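Local structure of uncharacterized esterase YxiM (Bacillus subtilis, 2O14) at residues T94-E106 / N113-I125. The protein is an uncharacterised member of the GDSL lipolytic enzyme family and probably hydrolyses ester bonds, though its natural substrate is not known. Sequence-based numbering, arbitrary orientation.
Sequences TLGNTARASVAAE and NMTGDGAEDTFQI. With SO4 (sulfate ion), chain C.
A101 and M114 pair their backbones in antiparallel fashion, A101 N donating to M114 O at 3.0 Å and M114 N to A101 O at 2.7 Å. One residue on, S102 OG, set beside its own backbone N (chi1 -70°), accepts N113 N at 2.9 Å in a nearly straight bond; a short polar side chain thus serves where strand 108-115 offers its N-H. In the other sheet L95 N meets A119 O at 3.0 Å, nearly straight. Where both segments turn, G118 N donates to G96 O (3.0 Å) and D117 OD1 takes T98 N at 2.9 Å on its anti side, while S58 binds OD2. G118 suits the positive phi at the type II turn's third position; at G116 a CB would jam against T115 O. R100 runs beside N113, and its NE and NH2 grip a sulfate, probably from the crystallisation liquor, also held by K140; an alanine here would probably leave the anion to K140 and uncover the N113 side chain. T94 OG1 and E120 OE1 share a water, and K63 pairs with E120 OE2. Between the sheets, L95 CD1 packs against selenomethionine M114, V103 CG1 comes obliquely to within 4.2 Å of F123 CE2, and I125 CD1 reaches A105 and E106. Two strand-loop-strand units connect facing sheets, 87-95 with 120-127 and 100-105 with 108-115, in a beta sandwich, as in galactose-binding-like domains.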
loop_
_atom_site.group_PDB
_atom_site.type_symbol
_atom_site.label_atom_id
_atom_site.label_comp_id
_atom_site.label_asym_id
_atom_site.label_seq_id
_atom_site.Cartn_x
_atom_site.Cartn_y
_atom_site.Cartn_z
ATOM N N THR A 94 -10.059 11.086 -3.078
ATOM C CA THR A 94 -9.404 12.358 -3.367
ATOM C C THR A 94 -9.322 13.108 -2.042
ATOM O O THR A 94 -10.339 13.547 -1.510
ATOM C CB THR A 94 -10.214 13.218 -4.359
ATOM O OG1 THR A 94 -10.478 12.465 -5.550
ATOM C CG2 THR A 94 -9.426 14.475 -4.723
ATOM N N LEU A 95 -8.111 13.252 -1.515
ATOM C CA LEU A 95 -7.905 13.929 -0.241
ATOM C C LEU A 95 -7.885 15.449 -0.346
ATOM O O LEU A 95 -7.913 16.015 -1.439
ATOM C CB LEU A 95 -6.583 13.465 0.391
ATOM C CG LEU A 95 -6.333 11.964 0.575
ATOM C CD1 LEU A 95 -5.006 11.745 1.304
ATOM C CD2 LEU A 95 -7.489 11.351 1.363
ATOM N N GLY A 96 -7.836 16.101 0.812
ATOM C CA GLY A 96 -7.760 17.552 0.861
ATOM C C GLY A 96 -6.287 17.882 1.027
ATOM O O GLY A 96 -5.438 17.161 0.497
ATOM N N ASN A 97 -5.964 18.949 1.750
ATOM C CA ASN A 97 -4.557 19.291 1.955
ATOM C C ASN A 97 -3.962 18.162 2.781
ATOM O O ASN A 97 -4.456 17.841 3.864
ATOM C CB ASN A 97 -4.434 20.638 2.663
ATOM C CG ASN A 97 -4.895 21.783 1.788
ATOM O OD1 ASN A 97 -4.896 22.939 2.207
ATOM N ND2 ASN A 97 -5.287 21.465 0.554
ATOM N N THR A 98 -2.899 17.563 2.259
ATOM C CA THR A 98 -2.294 16.405 2.896
ATOM C C THR A 98 -0.774 16.372 2.973
ATOM O O THR A 98 -0.092 16.698 2.010
ATOM C CB THR A 98 -2.737 15.125 2.145
ATOM O OG1 THR A 98 -4.165 15.012 2.199
ATOM C CG2 THR A 98 -2.087 13.878 2.750
ATOM N N ALA A 99 -0.256 15.968 4.130
ATOM C CA ALA A 99 1.183 15.799 4.309
ATOM C C ALA A 99 1.368 14.299 4.035
ATOM O O ALA A 99 2.034 13.906 3.085
ATOM C CB ALA A 99 1.596 16.140 5.738
ATOM N N ARG A 100 0.747 13.467 4.864
ATOM C CA ARG A 100 0.806 12.018 4.683
ATOM C C ARG A 100 -0.330 11.386 5.472
ATOM O O ARG A 100 -0.414 11.552 6.691
ATOM C CB ARG A 100 2.152 11.446 5.150
ATOM C CG ARG A 100 2.242 9.931 4.991
ATOM C CD ARG A 100 3.676 9.448 4.918
ATOM N NE ARG A 100 4.427 9.728 6.135
ATOM C CZ ARG A 100 4.202 9.140 7.308
ATOM N NH1 ARG A 100 3.242 8.230 7.430
ATOM N NH2 ARG A 100 4.946 9.457 8.360
ATOM N N ALA A 101 -1.206 10.671 4.772
ATOM C CA ALA A 101 -2.354 10.039 5.406
ATOM C C ALA A 101 -2.730 8.725 4.735
ATOM O O ALA A 101 -2.351 8.466 3.591
ATOM C CB ALA A 101 -3.545 10.989 5.368
ATOM N N SER A 102 -3.467 7.894 5.464
ATOM C CA SER A 102 -3.930 6.610 4.949
ATOM C C SER A 102 -5.452 6.606 4.953
ATOM O O SER A 102 -6.083 7.432 5.609
ATOM C CB SER A 102 -3.416 5.459 5.821
ATOM O OG SER A 102 -2.009 5.294 5.679
ATOM N N VAL A 103 -6.040 5.681 4.206
ATOM C CA VAL A 103 -7.484 5.565 4.150
ATOM C C VAL A 103 -7.876 4.261 4.819
ATOM O O VAL A 103 -7.216 3.236 4.622
ATOM C CB VAL A 103 -7.995 5.560 2.692
ATOM C CG1 VAL A 103 -9.474 5.214 2.656
ATOM C CG2 VAL A 103 -7.788 6.923 2.067
ATOM N N ALA A 104 -8.934 4.306 5.624
ATOM C CA ALA A 104 -9.430 3.119 6.319
ATOM C C ALA A 104 -10.905 2.914 5.978
ATOM O O ALA A 104 -11.646 3.872 5.781
ATOM C CB ALA A 104 -9.265 3.287 7.831
ATOM N N ALA A 105 -11.330 1.660 5.906
ATOM C CA ALA A 105 -12.718 1.358 5.599
ATOM C C ALA A 105 -13.003 -0.032 6.125
ATOM O O ALA A 105 -12.171 -0.926 6.002
ATOM C CB ALA A 105 -12.951 1.418 4.101
ATOM N N GLU A 106 -14.173 -0.204 6.730
ATOM C CA GLU A 106 -14.562 -1.488 7.293
ATOM C C GLU A 106 -13.606 -1.944 8.398
ATOM O O GLU A 106 -13.341 -3.138 8.547
ATOM C CB GLU A 106 -14.633 -2.546 6.192
ATOM C CG GLU A 106 -15.589 -2.182 5.061
ATOM C CD GLU A 106 -16.965 -1.759 5.568
ATOM O OE1 GLU A 106 -17.245 -0.539 5.579
ATOM O OE2 GLU A 106 -17.759 -2.647 5.965
ATOM N N ASN A 113 -0.325 5.587 3.289
ATOM C CA ASN A 113 0.470 6.799 3.121
ATOM C C ASN A 113 0.403 7.570 1.807
ATOM O O ASN A 113 1.416 7.719 1.120
ATOM C CB ASN A 113 1.944 6.488 3.427
ATOM C CG ASN A 113 2.177 6.134 4.888
ATOM O OD1 ASN A 113 3.111 5.407 5.213
ATOM N ND2 ASN A 113 1.336 6.664 5.776
HETATM N N MSE A 114 -0.778 8.071 1.463
HETATM C CA MSE A 114 -0.925 8.891 0.269
HETATM C C MSE A 114 -0.330 10.239 0.700
HETATM O O MSE A 114 -0.410 10.600 1.876
HETATM C CB MSE A 114 -2.408 9.058 -0.085
HETATM C CG MSE A 114 -3.122 7.776 -0.488
HETATM SE SE MSE A 114 -5.060 8.031 -0.525
HETATM C CE MSE A 114 -5.262 8.436 1.356
ATOM N N THR A 115 0.270 10.981 -0.225
ATOM C CA THR A 115 0.859 12.273 0.139
ATOM C C THR A 115 0.493 13.382 -0.839
ATOM O O THR A 115 0.093 13.116 -1.974
ATOM C CB THR A 115 2.408 12.192 0.223
ATOM O OG1 THR A 115 2.952 11.986 -1.087
ATOM C CG2 THR A 115 2.845 11.043 1.136
ATOM N N GLY A 116 0.625 14.628 -0.389
ATOM C CA GLY A 116 0.316 15.757 -1.246
ATOM C C GLY A 116 -1.151 16.150 -1.268
ATOM O O GLY A 116 -2.036 15.286 -1.221
ATOM N N ASP A 117 -1.405 17.455 -1.334
ATOM C CA ASP A 117 -2.766 17.978 -1.382
ATOM C C ASP A 117 -3.500 17.373 -2.574
ATOM O O ASP A 117 -2.940 17.274 -3.664
ATOM C CB ASP A 117 -2.761 19.501 -1.555
ATOM C CG ASP A 117 -2.067 20.224 -0.426
ATOM O OD1 ASP A 117 -1.752 19.579 0.597
ATOM O OD2 ASP A 117 -1.847 21.448 -0.562
ATOM N N GLY A 118 -4.750 16.973 -2.368
ATOM C CA GLY A 118 -5.523 16.409 -3.457
ATOM C C GLY A 118 -5.045 15.058 -3.943
ATOM O O GLY A 118 -5.420 14.619 -5.031
ATOM N N ALA A 119 -4.222 14.392 -3.139
ATOM C CA ALA A 119 -3.707 13.074 -3.494
ATOM C C ALA A 119 -4.867 12.158 -3.843
ATOM O O ALA A 119 -5.914 12.202 -3.201
ATOM C CB ALA A 119 -2.922 12.494 -2.337
ATOM N N GLU A 120 -4.679 11.321 -4.857
ATOM C CA GLU A 120 -5.736 10.412 -5.274
ATOM C C GLU A 120 -5.236 8.991 -5.443
ATOM O O GLU A 120 -4.054 8.757 -5.690
ATOM C CB GLU A 120 -6.333 10.872 -6.602
ATOM C CG GLU A 120 -6.702 12.338 -6.657
ATOM C CD GLU A 120 -7.372 12.704 -7.968
ATOM O OE1 GLU A 120 -8.550 12.329 -8.163
ATOM O OE2 GLU A 120 -6.716 13.359 -8.806
ATOM N N ASP A 121 -6.148 8.040 -5.292
ATOM C CA ASP A 121 -5.832 6.634 -5.471
ATOM C C ASP A 121 -7.162 5.917 -5.551
ATOM O O ASP A 121 -8.201 6.491 -5.216
ATOM C CB ASP A 121 -5.024 6.069 -4.304
ATOM C CG ASP A 121 -4.181 4.872 -4.716
ATOM O OD1 ASP A 121 -4.522 4.209 -5.724
ATOM O OD2 ASP A 121 -3.177 4.594 -4.033
ATOM N N THR A 122 -7.127 4.665 -5.985
ATOM C CA THR A 122 -8.341 3.881 -6.125
ATOM C C THR A 122 -8.146 2.478 -5.566
ATOM O O THR A 122 -7.068 1.902 -5.684
ATOM C CB THR A 122 -8.734 3.766 -7.613
ATOM O OG1 THR A 122 -8.948 5.077 -8.147
ATOM C CG2 THR A 122 -10.000 2.949 -7.775
ATOM N N PHE A 123 -9.186 1.931 -4.951
ATOM C CA PHE A 123 -9.100 0.576 -4.415
ATOM C C PHE A 123 -10.464 -0.090 -4.500
ATOM O O PHE A 123 -11.490 0.582 -4.578
ATOM C CB PHE A 123 -8.605 0.600 -2.965
ATOM C CG PHE A 123 -9.561 1.248 -2.004
ATOM C CD1 PHE A 123 -10.493 0.485 -1.315
ATOM C CD2 PHE A 123 -9.523 2.622 -1.787
ATOM C CE1 PHE A 123 -11.376 1.082 -0.414
ATOM C CE2 PHE A 123 -10.401 3.233 -0.890
ATOM C CZ PHE A 123 -11.328 2.459 -0.202
ATOM N N GLN A 124 -10.470 -1.414 -4.500
ATOM C CA GLN A 124 -11.716 -2.159 -4.571
ATOM C C GLN A 124 -12.027 -2.711 -3.192
ATOM O O GLN A 124 -11.118 -3.023 -2.425
ATOM C CB GLN A 124 -11.582 -3.286 -5.585
ATOM C CG GLN A 124 -11.294 -2.776 -6.973
ATOM C CD GLN A 124 -11.142 -3.888 -7.989
ATOM O OE1 GLN A 124 -10.995 -3.628 -9.184
ATOM N NE2 GLN A 124 -11.171 -5.133 -7.523
ATOM N N ILE A 125 -13.310 -2.832 -2.874
ATOM C CA ILE A 125 -13.700 -3.326 -1.563
ATOM C C ILE A 125 -15.075 -3.979 -1.591
ATOM O O ILE A 125 -16.011 -3.459 -2.201
ATOM C CB ILE A 125 -13.731 -2.160 -0.540
ATOM C CG1 ILE A 125 -14.031 -2.680 0.867
ATOM C CG2 ILE A 125 -14.800 -1.149 -0.943
ATOM C CD1 ILE A 125 -14.003 -1.593 1.918
HETATM S S SO4 C . 7.565 11.851 6.837
HETATM O O1 SO4 C . 6.205 12.113 6.326
HETATM O O2 SO4 C . 7.921 12.857 7.859
HETATM O O3 SO4 C . 8.519 11.926 5.710
HETATM O O4 SO4 C . 7.627 10.510 7.448
HETATM O O HOH W 1 -10.920 13.883 -8.183
#